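Local structure of AxyAgu115A (Amphibacillus xylanus NBRC 15112, 6NPS) at residues F5-E10 / L45-Q50; G92-F97 / G117-G122; M525-Y530 / L586-N591; P868-T873 / Y899-P904. The protein is a family GH115 alpha-glucuronidase, a glycoside hydrolase that probably removes glucuronic acid side groups from arabinoglucuronoxylan. The protein carries 3 engineered substitutions. All blocks are in the same frame, centred on the assembly; numbering follows the deposited sequence.

Overall arrangement
The four contacts follow one another along the chain without touching; the closest pair, contacts 3 and 4, still leaves about 13 Å between nearest atoms. Contacts 1 and 2 both lie in the N-terminal region, their centres about 28 Å apart, contact 2 at the end of strand 109-117, contact 1 on strand 5-8, whose Phe5 packs against that same strand. Each is partly buried, but contact 1 rests on a phenylalanine ring and one hydrogen bond from a glutamine side-chain amide, whereas contact 2 is a dense polar network with a salt bridge. Contacts 3 and 4 are buried. In contact 3 a loop meets a long helix through apolar groups and one water; in contact 4 two C-terminal-domain loops share a tyrosine-asparagine hydrogen bond.

Contact 1 of 4, residues F5-E10 / L45-Q50; sequences FTLNQE and LVFGYQ
The C-terminal end of helix 30-47 meets the point where strand 5-8 gives way to the short helix 9-12. Gly48, with positive phi, takes the chain out of the helix and leaves the last carbonyl, that of Phe47, turned toward Gln9. Gln9 CG lies anti to the carbonyl carbon and the chain runs out extended (chi2 -179°), so that NE2 donates to Phe47 O at 3.0 Å. The bond is fairly straight, 157° at the hydrogen, and lies in the carbonyl plane and close to the amide plane. The same NE2 sits at the edge of the Tyr49 ring, 4.0 Å from CE2, with the amide and ring planes 76° apart. A water joins the outer ends of these side chains, 3.2 Å from Tyr49 OH and bound weakly to Gln9 OE1.

Next to this polar grip the Phe47 ring reaches the strand. Its CE2 touches Leu7 CD2 at 3.9 Å, the two side chains crossing obliquely, while CE1 lies 3.7 Å from Leu7 O. Val46 CG1 covers one face of the ring near its rim. Asn8, the N-cap of helix 9-12, turns its OD1 to Met11 N.

Strand 5-8 pairs antiparallel with strand 152-155, whose Phe153 also touches Phe47, and Leu12 of helix 9-12 packs against both Phe47 and Tyr49.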
# COMPACT_ATOMS: atom_id res chain seq x y z
N PHE A 5 -42.71 -54.10 -23.38
CA PHE A 5 -42.81 -53.03 -24.35
C PHE A 5 -41.43 -52.76 -24.93
O PHE A 5 -40.47 -52.56 -24.18
CB PHE A 5 -43.36 -51.77 -23.69
CG PHE A 5 -43.38 -50.58 -24.58
CD1 PHE A 5 -44.53 -50.29 -25.32
CD2 PHE A 5 -42.29 -49.72 -24.66
CE1 PHE A 5 -44.57 -49.17 -26.15
CE2 PHE A 5 -42.33 -48.59 -25.48
CZ PHE A 5 -43.49 -48.32 -26.22
N THR A 6 -41.32 -52.73 -26.25
CA THR A 6 -40.04 -52.57 -26.92
C THR A 6 -40.11 -51.43 -27.92
O THR A 6 -41.12 -51.26 -28.62
CB THR A 6 -39.64 -53.84 -27.64
OG1 THR A 6 -39.48 -54.90 -26.69
CG2 THR A 6 -38.33 -53.64 -28.41
N LEU A 7 -39.04 -50.64 -27.99
CA LEU A 7 -38.83 -49.71 -29.09
C LEU A 7 -37.44 -49.96 -29.65
O LEU A 7 -36.47 -50.03 -28.89
CB LEU A 7 -38.98 -48.27 -28.60
CG LEU A 7 -38.75 -47.17 -29.64
CD1 LEU A 7 -39.51 -47.43 -30.96
CD2 LEU A 7 -39.15 -45.82 -29.06
N ASN A 8 -37.34 -50.14 -30.97
CA ASN A 8 -36.01 -50.29 -31.55
C ASN A 8 -35.98 -49.64 -32.92
O ASN A 8 -37.00 -49.17 -33.44
CB ASN A 8 -35.56 -51.77 -31.58
CG ASN A 8 -36.40 -52.64 -32.49
OD1 ASN A 8 -36.72 -52.26 -33.62
ND2 ASN A 8 -36.73 -53.85 -32.02
N GLN A 9 -34.77 -49.58 -33.49
CA GLN A 9 -34.56 -48.91 -34.77
C GLN A 9 -35.41 -49.51 -35.88
O GLN A 9 -35.93 -48.77 -36.73
CB GLN A 9 -33.09 -48.99 -35.18
CG GLN A 9 -32.14 -48.22 -34.34
CD GLN A 9 -30.73 -48.38 -34.88
OE1 GLN A 9 -30.36 -49.46 -35.35
NE2 GLN A 9 -29.95 -47.31 -34.83
N GLU A 10 -35.50 -50.84 -35.94
CA GLU A 10 -36.33 -51.50 -36.95
C GLU A 10 -37.76 -50.97 -36.93
O GLU A 10 -38.39 -50.79 -37.98
CB GLU A 10 -36.35 -53.01 -36.73
CG GLU A 10 -35.00 -53.64 -36.49
CD GLU A 10 -34.16 -53.80 -37.75
OE1 GLU A 10 -33.37 -54.77 -37.81
OE2 GLU A 10 -34.27 -52.96 -38.68
N LEU A 45 -33.09 -38.58 -31.63
CA LEU A 45 -31.68 -38.40 -31.25
C LEU A 45 -31.11 -39.68 -30.67
O LEU A 45 -29.90 -39.94 -30.82
CB LEU A 45 -31.54 -37.29 -30.22
CG LEU A 45 -31.88 -35.88 -30.70
CD1 LEU A 45 -31.79 -34.94 -29.50
CD2 LEU A 45 -30.92 -35.44 -31.80
N VAL A 46 -31.93 -40.46 -29.98
CA VAL A 46 -31.47 -41.70 -29.35
C VAL A 46 -31.31 -42.80 -30.39
O VAL A 46 -30.29 -43.52 -30.40
CB VAL A 46 -32.46 -42.11 -28.24
CG1 VAL A 46 -32.13 -43.51 -27.71
CG2 VAL A 46 -32.46 -41.09 -27.11
N PHE A 47 -32.32 -42.98 -31.25
CA PHE A 47 -32.31 -44.11 -32.19
C PHE A 47 -31.80 -43.78 -33.58
O PHE A 47 -31.43 -44.70 -34.33
CB PHE A 47 -33.73 -44.72 -32.27
CG PHE A 47 -34.19 -45.34 -30.98
CD1 PHE A 47 -33.81 -46.63 -30.64
CD2 PHE A 47 -34.95 -44.61 -30.07
CE1 PHE A 47 -34.22 -47.20 -29.42
CE2 PHE A 47 -35.36 -45.16 -28.87
CZ PHE A 47 -34.99 -46.48 -28.54
N GLY A 48 -31.73 -42.51 -33.96
CA GLY A 48 -31.24 -42.14 -35.27
C GLY A 48 -32.27 -42.10 -36.38
O GLY A 48 -31.89 -41.92 -37.54
N TYR A 49 -33.55 -42.27 -36.07
CA TYR A 49 -34.58 -42.26 -37.11
C TYR A 49 -35.81 -41.54 -36.58
O TYR A 49 -36.11 -41.59 -35.38
CB TYR A 49 -34.93 -43.69 -37.58
CG TYR A 49 -33.77 -44.46 -38.21
CD1 TYR A 49 -33.43 -44.27 -39.55
CD2 TYR A 49 -33.03 -45.37 -37.47
CE1 TYR A 49 -32.37 -44.97 -40.14
CE2 TYR A 49 -31.96 -46.07 -38.04
CZ TYR A 49 -31.63 -45.86 -39.37
OH TYR A 49 -30.58 -46.56 -39.94
N GLN A 50 -36.51 -40.85 -37.46
CA GLN A 50 -37.59 -39.98 -37.01
C GLN A 50 -38.86 -40.79 -36.76
O GLN A 50 -39.35 -41.45 -37.68
CB GLN A 50 -37.86 -38.91 -38.05
CG GLN A 50 -38.80 -37.80 -37.62
CD GLN A 50 -39.15 -36.86 -38.77
OE1 GLN A 50 -38.49 -36.87 -39.82
NE2 GLN A 50 -40.19 -36.06 -38.58
O HOH W 1 -29.83 -49.41 -38.67

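Contact 2 of 4, residues G92-F97 / G117-G122; sequences GKREVF and GSDKRG
Backbone and side-chain hydrogen bonds knit the loop before strand 97-106 to the start of helix 120-133. Ser118 N donates to Val96 O at 2.9 Å, nearly along the C=O axis. Its hydroxyl, held between the backbone N and the carbonyl carbon (chi1 66°), does double duty: OG donates to Lys93 O at 2.7 Å from above the carbonyl plane and accepts from Val96 N at 3.2 Å. Asp119 divides its carboxylate, OD2 taking Glu95 N at 2.9 Å on the syn lone pair and OD1 taking Gly122 N at 2.8 Å.

The charged pair is Glu95 and Arg121, lying side by side. Arg121 NE donates to Glu95 OE2 over a very short 2.4 Å, in the guanidinium plane but above that of the carboxylate. Arg171 binds the other Glu95 oxygen and Glu295 pairs with Arg121 NH1, a chain of alternating charges around the buried Glu95, which probably keeps it ionised.

Close packing needs Gly122, whose CA comes 3.6 Å from Val96 O, leaving no space for a side chain.

Asp119 is a classic helix N-cap, and Phe97 with Gly117 forms an antiparallel non-hydrogen-bonded pair where hairpin strands 97-106 and 109-117 meet the helix.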
# COMPACT_ATOMS: atom_id res chain seq x y z
N GLY A 92 -57.95 -35.49 -10.40
CA GLY A 92 -58.02 -34.41 -9.45
C GLY A 92 -56.71 -33.96 -8.83
O GLY A 92 -56.68 -32.88 -8.22
N LYS A 93 -55.63 -34.74 -8.95
CA LYS A 93 -54.34 -34.38 -8.36
C LYS A 93 -53.62 -33.36 -9.23
O LYS A 93 -53.87 -33.23 -10.42
CB LYS A 93 -53.47 -35.61 -8.17
CG LYS A 93 -53.98 -36.49 -7.05
CD LYS A 93 -53.05 -37.62 -6.76
CE LYS A 93 -53.58 -38.43 -5.59
NZ LYS A 93 -52.70 -39.61 -5.36
N ARG A 94 -52.68 -32.63 -8.61
CA ARG A 94 -51.99 -31.52 -9.24
C ARG A 94 -50.67 -32.01 -9.83
O ARG A 94 -49.82 -32.52 -9.10
CB ARG A 94 -51.74 -30.42 -8.21
CG ARG A 94 -51.05 -29.16 -8.75
CD ARG A 94 -50.90 -28.05 -7.68
NE ARG A 94 -51.10 -28.53 -6.31
CZ ARG A 94 -50.14 -29.01 -5.50
NH1 ARG A 94 -48.86 -29.09 -5.91
NH2 ARG A 94 -50.45 -29.41 -4.28
N GLU A 95 -50.50 -31.85 -11.15
CA GLU A 95 -49.23 -32.12 -11.83
C GLU A 95 -48.72 -33.53 -11.56
O GLU A 95 -47.54 -33.75 -11.29
CB GLU A 95 -48.20 -31.06 -11.43
CG GLU A 95 -48.70 -29.64 -11.73
CD GLU A 95 -47.71 -28.51 -11.44
OE1 GLU A 95 -46.75 -28.69 -10.66
OE2 GLU A 95 -47.92 -27.40 -11.98
N VAL A 96 -49.61 -34.52 -11.67
CA VAL A 96 -49.24 -35.92 -11.48
C VAL A 96 -49.41 -36.67 -12.81
O VAL A 96 -50.27 -36.31 -13.63
CB VAL A 96 -50.13 -36.52 -10.36
CG1 VAL A 96 -50.31 -38.01 -10.53
CG2 VAL A 96 -49.55 -36.19 -8.98
N PHE A 97 -48.68 -37.77 -13.01
CA PHE A 97 -48.96 -38.59 -14.18
C PHE A 97 -48.88 -40.07 -13.84
O PHE A 97 -48.29 -40.47 -12.83
CB PHE A 97 -48.02 -38.25 -15.36
CG PHE A 97 -46.58 -38.47 -15.05
CD1 PHE A 97 -46.00 -39.71 -15.25
CD2 PHE A 97 -45.81 -37.44 -14.53
CE1 PHE A 97 -44.65 -39.92 -14.95
CE2 PHE A 97 -44.48 -37.64 -14.23
CZ PHE A 97 -43.90 -38.89 -14.45
N GLY A 117 -51.68 -37.68 -17.92
CA GLY A 117 -51.55 -36.59 -16.98
C GLY A 117 -52.85 -36.22 -16.27
O GLY A 117 -53.94 -36.27 -16.86
N SER A 118 -52.73 -35.81 -15.01
CA SER A 118 -53.92 -35.35 -14.28
C SER A 118 -54.40 -34.01 -14.81
O SER A 118 -55.58 -33.66 -14.62
CB SER A 118 -53.61 -35.21 -12.80
OG SER A 118 -52.65 -34.16 -12.60
N ASP A 119 -53.53 -33.27 -15.46
CA ASP A 119 -53.79 -31.92 -15.97
C ASP A 119 -52.71 -31.68 -17.02
O ASP A 119 -51.89 -32.55 -17.28
CB ASP A 119 -53.80 -30.89 -14.82
CG ASP A 119 -52.48 -30.94 -13.94
OD1 ASP A 119 -51.41 -31.34 -14.45
OD2 ASP A 119 -52.52 -30.58 -12.73
N LYS A 120 -52.69 -30.48 -17.61
CA LYS A 120 -51.76 -30.23 -18.70
C LYS A 120 -50.30 -30.47 -18.28
O LYS A 120 -49.55 -31.19 -18.96
CB LYS A 120 -51.93 -28.81 -19.22
CG LYS A 120 -50.77 -28.37 -20.08
CD LYS A 120 -51.16 -27.26 -21.04
CE LYS A 120 -51.80 -26.12 -20.31
NZ LYS A 120 -52.28 -25.06 -21.25
N ARG A 121 -49.88 -29.86 -17.16
CA ARG A 121 -48.47 -29.97 -16.80
C ARG A 121 -48.11 -31.39 -16.35
O ARG A 121 -46.98 -31.84 -16.59
CB ARG A 121 -48.13 -28.93 -15.71
CG ARG A 121 -47.86 -27.49 -16.24
CD ARG A 121 -47.40 -26.54 -15.09
NE ARG A 121 -48.46 -26.36 -14.09
CZ ARG A 121 -49.49 -25.53 -14.27
NH1 ARG A 121 -49.56 -24.80 -15.38
NH2 ARG A 121 -50.43 -25.42 -13.33
N GLY A 122 -49.04 -32.11 -15.70
CA GLY A 122 -48.82 -33.52 -15.41
C GLY A 122 -48.55 -34.33 -16.66
O GLY A 122 -47.69 -35.22 -16.66
O HOH W 2 -57.58 -34.79 -13.38

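Contact 3 of 4, residues M525-Y530 / L586-N591; sequences MNVDVY and LLNGKN
Helix 564-596 is met here by a type II beta turn, Asn526 to Val529, in the loop that links helices 500-519 and 537-558 of the helical region. Leu586 comes first along the helix. Its CD2 touches two loop side chains, 3.8 Å from Met525 CE and 3.8 Å from Tyr530 CB. Met525 bends at chi2 (41°), and the side chain crosses that of Leu586 at about a right angle, with the methyl CE making the touch; Leu541 of helix 537-558 adds to this apolar cluster.

Two residues on, Asn588 extends with CG anti to the backbone N, and its OD1 rests 3.7 Å from Val527 CB; its ND2 is committed to Val654 O. Gly589 then offers the helix surface itself to the turn. Val527 CG2, anti to the backbone N, sits 3.6 Å from Gly589 CA, where the two backbones approach most closely. Within the turn, Asn526 OD1 accepts from the N-H of the next residue, Val527.

Lys590 closes a helical turn with its N on Leu586 O, while Asp528 OD2 forms a salt bridge with Lys592 further along. The remaining link is a water that donates both to Asp528 OD1 at 2.6 Å and to Gly589 O at 2.9 Å.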
# COMPACT_ATOMS: atom_id res chain seq x y z
N MET A 525 -13.11 -11.13 -5.84
CA MET A 525 -11.78 -11.68 -5.58
C MET A 525 -10.73 -10.63 -5.96
O MET A 525 -10.94 -9.81 -6.86
CB MET A 525 -11.61 -12.98 -6.37
CG MET A 525 -10.34 -13.84 -6.04
SD MET A 525 -9.85 -14.02 -4.31
CE MET A 525 -8.28 -14.84 -4.55
N ASN A 526 -9.66 -10.54 -5.17
CA ASN A 526 -8.70 -9.49 -5.39
C ASN A 526 -7.42 -9.84 -4.66
O ASN A 526 -7.29 -10.91 -4.08
CB ASN A 526 -9.22 -8.13 -4.91
CG ASN A 526 -8.68 -6.98 -5.75
OD1 ASN A 526 -7.46 -6.73 -5.80
ND2 ASN A 526 -9.58 -6.30 -6.48
N VAL A 527 -6.47 -8.92 -4.70
CA VAL A 527 -5.19 -9.19 -4.08
C VAL A 527 -5.31 -9.05 -2.56
O VAL A 527 -6.07 -8.21 -2.06
CB VAL A 527 -4.14 -8.25 -4.68
CG1 VAL A 527 -4.39 -6.84 -4.21
CG2 VAL A 527 -2.77 -8.71 -4.29
N ASP A 528 -4.63 -9.94 -1.82
CA ASP A 528 -4.60 -9.87 -0.37
C ASP A 528 -5.94 -10.17 0.29
O ASP A 528 -6.14 -9.87 1.46
CB ASP A 528 -4.08 -8.50 0.12
CG ASP A 528 -2.61 -8.25 -0.28
OD1 ASP A 528 -1.84 -9.23 -0.37
OD2 ASP A 528 -2.24 -7.08 -0.50
N VAL A 529 -6.89 -10.78 -0.42
CA VAL A 529 -8.01 -11.39 0.29
C VAL A 529 -7.50 -12.57 1.10
O VAL A 529 -7.64 -12.62 2.33
CB VAL A 529 -9.11 -11.80 -0.72
CG1 VAL A 529 -10.18 -12.65 -0.04
CG2 VAL A 529 -9.71 -10.47 -1.37
N TYR A 530 -6.85 -13.50 0.43
CA TYR A 530 -6.07 -14.54 1.10
C TYR A 530 -4.68 -13.98 1.44
O TYR A 530 -4.12 -13.17 0.70
CB TYR A 530 -5.88 -15.75 0.19
CG TYR A 530 -7.15 -16.52 -0.08
CD1 TYR A 530 -8.10 -16.06 -1.00
CD2 TYR A 530 -7.40 -17.74 0.60
CE1 TYR A 530 -9.27 -16.75 -1.23
CE2 TYR A 530 -8.56 -18.47 0.36
CZ TYR A 530 -9.48 -17.96 -0.56
OH TYR A 530 -10.65 -18.64 -0.82
N LEU A 586 -4.31 -14.78 -6.56
CA LEU A 586 -3.44 -15.39 -5.57
C LEU A 586 -1.98 -15.22 -5.96
O LEU A 586 -1.15 -14.89 -5.11
CB LEU A 586 -3.80 -16.87 -5.41
CG LEU A 586 -5.17 -17.12 -4.79
CD1 LEU A 586 -5.49 -18.60 -4.96
CD2 LEU A 586 -5.17 -16.75 -3.37
N LEU A 587 -1.64 -15.44 -7.24
CA LEU A 587 -0.28 -15.15 -7.72
C LEU A 587 0.07 -13.68 -7.60
O LEU A 587 1.23 -13.32 -7.34
CB LEU A 587 -0.13 -15.61 -9.19
CG LEU A 587 -0.17 -17.12 -9.40
CD1 LEU A 587 -0.30 -17.38 -10.87
CD2 LEU A 587 1.16 -17.86 -8.85
N ASN A 588 -0.89 -12.78 -7.86
CA ASN A 588 -0.64 -11.36 -7.70
C ASN A 588 -0.29 -11.04 -6.25
O ASN A 588 0.56 -10.17 -5.98
CB ASN A 588 -1.88 -10.56 -8.19
CG ASN A 588 -1.67 -9.05 -8.21
OD1 ASN A 588 -2.65 -8.30 -8.08
ND2 ASN A 588 -0.44 -8.59 -8.42
N GLY A 589 -0.97 -11.69 -5.30
CA GLY A 589 -0.61 -11.52 -3.90
C GLY A 589 0.82 -11.97 -3.60
O GLY A 589 1.56 -11.27 -2.90
N LYS A 590 1.25 -13.11 -4.14
CA LYS A 590 2.64 -13.53 -3.95
C LYS A 590 3.60 -12.56 -4.63
O LYS A 590 4.65 -12.23 -4.06
CB LYS A 590 2.85 -14.94 -4.49
CG LYS A 590 2.07 -16.02 -3.71
CD LYS A 590 2.27 -17.40 -4.38
CE LYS A 590 3.72 -17.71 -4.43
NZ LYS A 590 3.91 -19.06 -3.87
N ASN A 591 3.23 -12.07 -5.82
CA ASN A 591 4.07 -11.13 -6.57
C ASN A 591 4.30 -9.86 -5.78
O ASN A 591 5.45 -9.41 -5.61
CB ASN A 591 3.40 -10.81 -7.92
CG ASN A 591 3.93 -9.52 -8.55
OD1 ASN A 591 3.18 -8.52 -8.67
ND2 ASN A 591 5.21 -9.52 -8.95
O HOH W 3 0.61 -9.10 -1.17

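Contact 4 of 4, residues P868-T873 / Y899-P904; sequences PSNPVT and YHVDGP
Tyr899 OH donates a hydrogen bond to Asn870 OD1 at 2.7 Å, and this bond is the centre of the contact. The hydroxyl meets the oxygen nearly along the C=O axis, 168° at the acceptor. OD1 also lies at the edge of the ring, near its plane, with the amide and ring planes 33° apart and the two side chains crossing at about a right angle. Val901 CG2 lies against the same oxygen at 3.4 Å and is 3.6 Å from Asn870 CG. Beside the hydroxyl, Pro871 CD touches Tyr899 CE2 at 3.9 Å, so successive residues of one loop meet the tyrosine by a polar and an apolar contact.

Torsions set up the meeting. Tyr899 CG is anti to the backbone N (chi1 179°), which sends the ring out toward loop 868-873, and Asn870 CG is anti to its carbonyl carbon. A type II beta turn from His900 to Gly903, closed by Gly903 N on His900 O, carries Val901 and leads into helix 904-912. Trp906 of that helix packs on Asn870, Tyr899 and Val901 alike.

Asn870 ND2 donates to Leu390 O and Asp385 OD2, in the loop that follows strand 379-383 of the parallel eight-stranded barrel. With both ends of the amide engaged, its flip state is fixed: the oxygen serves the C-terminal domain's own tyrosine while the nitrogen ties that domain to the barrel.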
# COMPACT_ATOMS: atom_id res chain seq x y z
N PRO A 868 -22.62 -16.87 7.76
CA PRO A 868 -23.30 -15.56 8.01
C PRO A 868 -24.81 -15.62 7.77
O PRO A 868 -25.37 -15.06 6.83
CB PRO A 868 -22.60 -14.62 7.02
CG PRO A 868 -22.22 -15.48 5.87
CD PRO A 868 -21.84 -16.85 6.50
N SER A 869 -25.49 -16.32 8.65
CA SER A 869 -26.94 -16.41 8.65
C SER A 869 -27.58 -15.17 9.26
O SER A 869 -26.99 -14.49 10.10
CB SER A 869 -27.38 -17.65 9.43
OG SER A 869 -27.30 -18.77 8.58
N ASN A 870 -28.82 -14.92 8.86
CA ASN A 870 -29.56 -13.80 9.42
C ASN A 870 -30.57 -14.31 10.44
O ASN A 870 -31.05 -15.44 10.31
CB ASN A 870 -30.26 -13.05 8.29
CG ASN A 870 -29.27 -12.52 7.28
OD1 ASN A 870 -28.37 -11.77 7.66
ND2 ASN A 870 -29.41 -12.90 6.01
N PRO A 871 -30.93 -13.52 11.46
CA PRO A 871 -31.94 -13.97 12.41
C PRO A 871 -33.24 -14.36 11.71
O PRO A 871 -33.66 -13.71 10.74
CB PRO A 871 -32.17 -12.75 13.32
CG PRO A 871 -31.00 -11.85 13.10
CD PRO A 871 -30.49 -12.13 11.72
N VAL A 872 -33.89 -15.42 12.22
CA VAL A 872 -35.12 -15.92 11.60
C VAL A 872 -36.38 -15.22 12.08
O VAL A 872 -37.47 -15.46 11.51
CB VAL A 872 -35.31 -17.44 11.83
CG1 VAL A 872 -34.14 -18.18 11.29
CG2 VAL A 872 -35.52 -17.74 13.34
N THR A 873 -36.29 -14.38 13.11
CA THR A 873 -37.47 -13.64 13.57
C THR A 873 -37.23 -12.14 13.43
O THR A 873 -36.10 -11.67 13.25
CB THR A 873 -37.84 -13.95 15.03
OG1 THR A 873 -36.98 -13.21 15.91
CG2 THR A 873 -37.80 -15.45 15.35
N TYR A 899 -26.93 -5.18 14.46
CA TYR A 899 -26.88 -5.93 13.21
C TYR A 899 -28.18 -5.82 12.43
O TYR A 899 -29.27 -5.84 13.00
CB TYR A 899 -26.60 -7.41 13.52
CG TYR A 899 -26.54 -8.24 12.28
CD1 TYR A 899 -25.34 -8.43 11.62
CD2 TYR A 899 -27.69 -8.86 11.78
CE1 TYR A 899 -25.29 -9.20 10.48
CE2 TYR A 899 -27.63 -9.64 10.63
CZ TYR A 899 -26.43 -9.79 9.99
OH TYR A 899 -26.35 -10.54 8.87
N HIS A 900 -28.06 -5.73 11.10
CA HIS A 900 -29.24 -5.80 10.25
C HIS A 900 -28.78 -6.01 8.82
O HIS A 900 -27.72 -5.52 8.42
CB HIS A 900 -30.14 -4.54 10.36
CG HIS A 900 -29.46 -3.27 9.96
ND1 HIS A 900 -28.54 -2.64 10.76
CD2 HIS A 900 -29.56 -2.51 8.84
CE1 HIS A 900 -28.09 -1.55 10.15
NE2 HIS A 900 -28.70 -1.45 8.98
N VAL A 901 -29.57 -6.77 8.06
CA VAL A 901 -29.29 -6.91 6.64
C VAL A 901 -29.18 -5.53 6.00
O VAL A 901 -29.95 -4.60 6.31
CB VAL A 901 -30.39 -7.78 5.99
CG1 VAL A 901 -30.25 -7.80 4.47
CG2 VAL A 901 -30.32 -9.20 6.57
N ASP A 902 -28.18 -5.37 5.12
CA ASP A 902 -27.76 -4.17 4.43
C ASP A 902 -26.96 -3.24 5.33
O ASP A 902 -26.57 -2.16 4.87
CB ASP A 902 -28.92 -3.38 3.79
CG ASP A 902 -29.59 -4.15 2.66
OD1 ASP A 902 -30.84 -4.20 2.61
OD2 ASP A 902 -28.85 -4.74 1.83
N GLY A 903 -26.71 -3.60 6.60
CA GLY A 903 -25.85 -2.79 7.43
C GLY A 903 -24.38 -3.02 7.12
O GLY A 903 -24.00 -3.78 6.23
N PRO A 904 -23.50 -2.31 7.88
CA PRO A 904 -22.05 -2.40 7.63
C PRO A 904 -21.46 -3.77 7.93
O PRO A 904 -20.68 -4.27 7.12
CB PRO A 904 -21.46 -1.34 8.57
CG PRO A 904 -22.59 -1.00 9.56
CD PRO A 904 -23.85 -1.21 8.79